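Local structure of citrate lyase subunit beta-like protein (Mycobacterium tuberculosis H37Rv, 6CHU) at residues R12-D24 with D212-R226. The protein is a magnesium-dependent lyase of the HpcH/HpaI aldolase family, linked to itaconate dissimilation and leucine catabolism. Numbering follows the deposited sequence.
Sequences RAAGPGWLFCPAD and DVTVCIHPSQIPVVR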
# COMPACT_ATOMS: atom_id res chain seq x y z
N ARG A 12 11.99 5.93 -23.25
CA ARG A 12 10.67 6.51 -23.45
C ARG A 12 10.34 6.68 -24.93
O ARG A 12 9.16 6.66 -25.31
CB ARG A 12 10.56 7.85 -22.72
CG ARG A 12 10.38 7.69 -21.23
CD ARG A 12 10.41 9.00 -20.49
NE ARG A 12 10.27 8.77 -19.05
CZ ARG A 12 11.29 8.56 -18.23
NH1 ARG A 12 12.54 8.56 -18.69
NH2 ARG A 12 11.07 8.35 -16.94
N ALA A 13 11.36 6.84 -25.78
CA ALA A 13 11.09 6.96 -27.21
C ALA A 13 10.62 5.64 -27.81
O ALA A 13 9.88 5.64 -28.80
CB ALA A 13 12.34 7.46 -27.95
N ALA A 14 11.05 4.52 -27.24
CA ALA A 14 10.58 3.23 -27.74
C ALA A 14 9.16 2.97 -27.25
O ALA A 14 8.69 3.53 -26.26
CB ALA A 14 11.52 2.11 -27.29
N GLY A 15 8.46 2.10 -27.98
CA GLY A 15 7.11 1.78 -27.65
C GLY A 15 7.00 1.02 -26.34
O GLY A 15 8.01 0.74 -25.66
N PRO A 16 5.78 0.66 -25.98
CA PRO A 16 5.52 0.01 -24.68
C PRO A 16 5.69 -1.50 -24.68
O PRO A 16 5.53 -2.11 -23.61
CB PRO A 16 4.06 0.39 -24.42
CG PRO A 16 3.44 0.40 -25.80
CD PRO A 16 4.53 0.89 -26.73
N GLY A 17 5.99 -2.12 -25.81
CA GLY A 17 6.01 -3.57 -25.86
C GLY A 17 7.41 -4.12 -25.74
O GLY A 17 8.17 -4.14 -26.71
N TRP A 18 7.76 -4.57 -24.54
CA TRP A 18 9.06 -5.16 -24.26
C TRP A 18 8.92 -6.67 -24.20
O TRP A 18 7.90 -7.20 -23.74
CB TRP A 18 9.61 -4.64 -22.93
CG TRP A 18 10.01 -3.20 -22.96
CD1 TRP A 18 9.45 -2.19 -23.69
CD2 TRP A 18 11.06 -2.60 -22.19
NE1 TRP A 18 10.09 -0.99 -23.41
CE2 TRP A 18 11.09 -1.23 -22.51
CE3 TRP A 18 11.99 -3.11 -21.28
CZ2 TRP A 18 12.02 -0.35 -21.94
CZ3 TRP A 18 12.91 -2.23 -20.71
CH2 TRP A 18 12.91 -0.87 -21.04
N LEU A 19 9.95 -7.38 -24.65
CA LEU A 19 9.85 -8.82 -24.85
C LEU A 19 11.10 -9.51 -24.31
O LEU A 19 12.21 -9.23 -24.78
CB LEU A 19 9.64 -9.15 -26.33
CG LEU A 19 9.68 -10.62 -26.72
CD1 LEU A 19 8.60 -11.39 -25.98
CD2 LEU A 19 9.51 -10.77 -28.22
N PHE A 20 10.91 -10.41 -23.35
CA PHE A 20 11.99 -11.30 -22.93
C PHE A 20 12.35 -12.26 -24.06
O PHE A 20 11.48 -12.84 -24.71
CB PHE A 20 11.59 -12.12 -21.71
CG PHE A 20 11.75 -11.42 -20.40
CD1 PHE A 20 13.01 -11.18 -19.85
CD2 PHE A 20 10.63 -11.03 -19.68
CE1 PHE A 20 13.15 -10.54 -18.63
CE2 PHE A 20 10.75 -10.38 -18.46
CZ PHE A 20 12.02 -10.14 -17.93
N CYS A 21 13.66 -12.43 -24.28
CA CYS A 21 14.18 -13.48 -25.16
C CYS A 21 15.32 -14.15 -24.41
O CYS A 21 16.33 -13.48 -24.09
CB CYS A 21 14.66 -12.89 -26.49
SG CYS A 21 15.30 -14.09 -27.67
N PRO A 22 15.22 -15.44 -24.10
CA PRO A 22 16.35 -16.14 -23.46
C PRO A 22 17.61 -16.02 -24.30
O PRO A 22 17.60 -16.28 -25.51
CB PRO A 22 15.87 -17.60 -23.38
CG PRO A 22 14.38 -17.53 -23.52
CD PRO A 22 14.09 -16.34 -24.38
N ALA A 23 18.71 -15.64 -23.64
CA ALA A 23 19.95 -15.37 -24.37
C ALA A 23 20.66 -16.62 -24.87
O ALA A 23 21.63 -16.49 -25.62
CB ALA A 23 20.92 -14.56 -23.49
N ASP A 24 20.22 -17.82 -24.49
CA ASP A 24 20.78 -19.03 -25.07
C ASP A 24 20.06 -19.45 -26.35
O ASP A 24 20.29 -20.55 -26.85
CB ASP A 24 20.77 -20.19 -24.06
CG ASP A 24 19.38 -20.69 -23.73
OD1 ASP A 24 18.42 -19.90 -23.82
OD2 ASP A 24 19.26 -21.87 -23.36
N ASP A 212 4.52 2.75 -18.16
CA ASP A 212 5.11 3.11 -19.45
C ASP A 212 5.25 1.92 -20.37
O ASP A 212 5.33 2.11 -21.60
CB ASP A 212 6.50 3.71 -19.23
CG ASP A 212 6.44 4.95 -18.38
OD1 ASP A 212 5.86 5.94 -18.86
OD2 ASP A 212 6.92 4.92 -17.22
N VAL A 213 5.28 0.73 -19.81
CA VAL A 213 5.65 -0.50 -20.51
C VAL A 213 4.86 -1.66 -19.89
O VAL A 213 4.69 -1.72 -18.68
CB VAL A 213 7.17 -0.78 -20.38
CG1 VAL A 213 7.51 -2.20 -20.86
CG2 VAL A 213 8.00 0.27 -21.14
N THR A 214 4.41 -2.59 -20.74
CA THR A 214 4.05 -3.92 -20.27
C THR A 214 5.06 -4.91 -20.85
O THR A 214 5.23 -4.97 -22.08
CB THR A 214 2.63 -4.30 -20.69
OG1 THR A 214 1.69 -3.57 -19.89
CG2 THR A 214 2.38 -5.80 -20.50
N VAL A 215 5.72 -5.66 -19.99
CA VAL A 215 6.72 -6.62 -20.45
C VAL A 215 6.02 -7.92 -20.81
O VAL A 215 5.06 -8.35 -20.15
CB VAL A 215 7.80 -6.83 -19.38
CG1 VAL A 215 8.87 -7.80 -19.90
CG2 VAL A 215 8.44 -5.47 -19.03
N CYS A 216 6.47 -8.54 -21.90
CA CYS A 216 5.87 -9.74 -22.47
C CYS A 216 6.87 -10.89 -22.47
O CYS A 216 8.08 -10.67 -22.53
CB CYS A 216 5.40 -9.49 -23.90
SG CYS A 216 4.21 -8.16 -24.05
N ILE A 217 6.35 -12.11 -22.45
CA ILE A 217 7.18 -13.31 -22.55
C ILE A 217 6.94 -14.08 -23.83
O ILE A 217 7.60 -15.10 -24.07
CB ILE A 217 7.00 -14.22 -21.32
CG1 ILE A 217 5.53 -14.26 -20.92
CG2 ILE A 217 7.80 -13.69 -20.12
CD1 ILE A 217 4.93 -15.56 -21.15
N HIS A 218 6.03 -13.61 -24.69
CA HIS A 218 5.81 -14.24 -25.99
C HIS A 218 5.50 -13.15 -27.01
O HIS A 218 4.78 -12.20 -26.69
CB HIS A 218 4.65 -15.25 -25.93
CG HIS A 218 4.55 -16.14 -27.13
ND1 HIS A 218 3.85 -15.78 -28.26
CD2 HIS A 218 5.03 -17.38 -27.36
CE1 HIS A 218 3.92 -16.76 -29.15
NE2 HIS A 218 4.63 -17.74 -28.63
N PRO A 219 6.04 -13.25 -28.23
CA PRO A 219 5.86 -12.15 -29.19
C PRO A 219 4.41 -11.90 -29.57
O PRO A 219 4.08 -10.77 -29.96
CB PRO A 219 6.69 -12.60 -30.40
CG PRO A 219 6.81 -14.08 -30.27
CD PRO A 219 6.84 -14.36 -28.79
N SER A 220 3.53 -12.91 -29.47
CA SER A 220 2.12 -12.70 -29.76
C SER A 220 1.48 -11.69 -28.82
O SER A 220 0.42 -11.14 -29.15
CB SER A 220 1.36 -14.03 -29.68
OG SER A 220 1.35 -14.49 -28.33
N GLN A 221 2.09 -11.44 -27.66
CA GLN A 221 1.55 -10.47 -26.72
C GLN A 221 1.86 -9.04 -27.12
O GLN A 221 1.17 -8.12 -26.65
CB GLN A 221 2.08 -10.76 -25.32
CG GLN A 221 1.75 -12.16 -24.82
CD GLN A 221 2.36 -12.45 -23.45
OE1 GLN A 221 3.56 -12.31 -23.26
NE2 GLN A 221 1.52 -12.86 -22.50
N ILE A 222 2.86 -8.81 -27.96
CA ILE A 222 3.27 -7.44 -28.29
C ILE A 222 2.16 -6.65 -28.97
O ILE A 222 1.92 -5.50 -28.58
CB ILE A 222 4.58 -7.44 -29.10
CG1 ILE A 222 5.74 -7.97 -28.26
CG2 ILE A 222 4.88 -6.04 -29.60
CD1 ILE A 222 6.19 -7.04 -27.13
N PRO A 223 1.46 -7.18 -29.99
CA PRO A 223 0.37 -6.39 -30.59
C PRO A 223 -0.72 -6.03 -29.59
O PRO A 223 -1.28 -4.93 -29.66
CB PRO A 223 -0.16 -7.32 -31.69
CG PRO A 223 0.97 -8.21 -32.01
CD PRO A 223 1.69 -8.44 -30.72
N VAL A 224 -1.02 -6.94 -28.66
CA VAL A 224 -2.06 -6.67 -27.68
C VAL A 224 -1.65 -5.49 -26.80
O VAL A 224 -2.45 -4.58 -26.55
CB VAL A 224 -2.34 -7.94 -26.85
CG1 VAL A 224 -3.47 -7.70 -25.86
CG2 VAL A 224 -2.69 -9.10 -27.79
N VAL A 225 -0.40 -5.49 -26.35
CA VAL A 225 0.12 -4.42 -25.50
C VAL A 225 0.12 -3.09 -26.26
O VAL A 225 -0.35 -2.07 -25.75
CB VAL A 225 1.52 -4.78 -24.99
CG1 VAL A 225 2.25 -3.54 -24.47
CG2 VAL A 225 1.41 -5.85 -23.92
N ARG A 226 0.65 -3.09 -27.49
CA ARG A 226 0.71 -1.85 -28.26
C ARG A 226 -0.67 -1.25 -28.46
O ARG A 226 -0.86 -0.03 -28.36
CB ARG A 226 1.39 -2.09 -29.60
CG ARG A 226 2.90 -2.28 -29.52
CD ARG A 226 3.48 -2.69 -30.86
NE ARG A 226 4.94 -2.68 -30.86
CZ ARG A 226 5.67 -3.33 -31.76
NH1 ARG A 226 7.00 -3.26 -31.71
NH2 ARG A 226 5.08 -4.04 -32.71
O HOH W 1 7.71 7.66 -17.27
O HOH W 2 10.32 -15.21 -23.42
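Trp18 sets its CG beside the backbone N and anti to the carbonyl carbon (chi1 -69°), while Val213 turns CG1 anti to its own N (chi1 168°), and the two side chains meet at about a right angle. Val213 CG1 sits over one face of the indole, 3.5 Å from the centroid of the five-membered ring, in a CH-pi contact; its sister methyl CG2 approaches Trp18 NE1 at 3.3 Å. Further along the same side of the sheet, Val215 CG1 reaches Phe20 CE2 at 3.5 Å. Closure of the TIM barrel rests on the backbone: the first strand, 17-22, runs parallel to the eighth, 213-216, joined by N-H...O=C hydrogen bonds from Thr214 to Pro16, Cys216 to Trp18 (N to O 2.7 Å) and Phe20 to Cys216 (N to O 3.0 Å). Toward the C-terminal end of strand 17-22, Phe20 stands close to the substrate-binding Arg72 and a bound acetate. On the side carrying Leu19 and Cys216, helix 221-228 supplies Ile222, whose CD1 lies 3.5 Å from Gly17 C, and Leu19 CD2 meets Pro219 CB at 4.0 Å. A capping box fixes the turn into that helix: His218 N donates to Gln221 OE1, which also accepts from Ile217 N, and Ser220 N to His218 ND1 (3.1 Å).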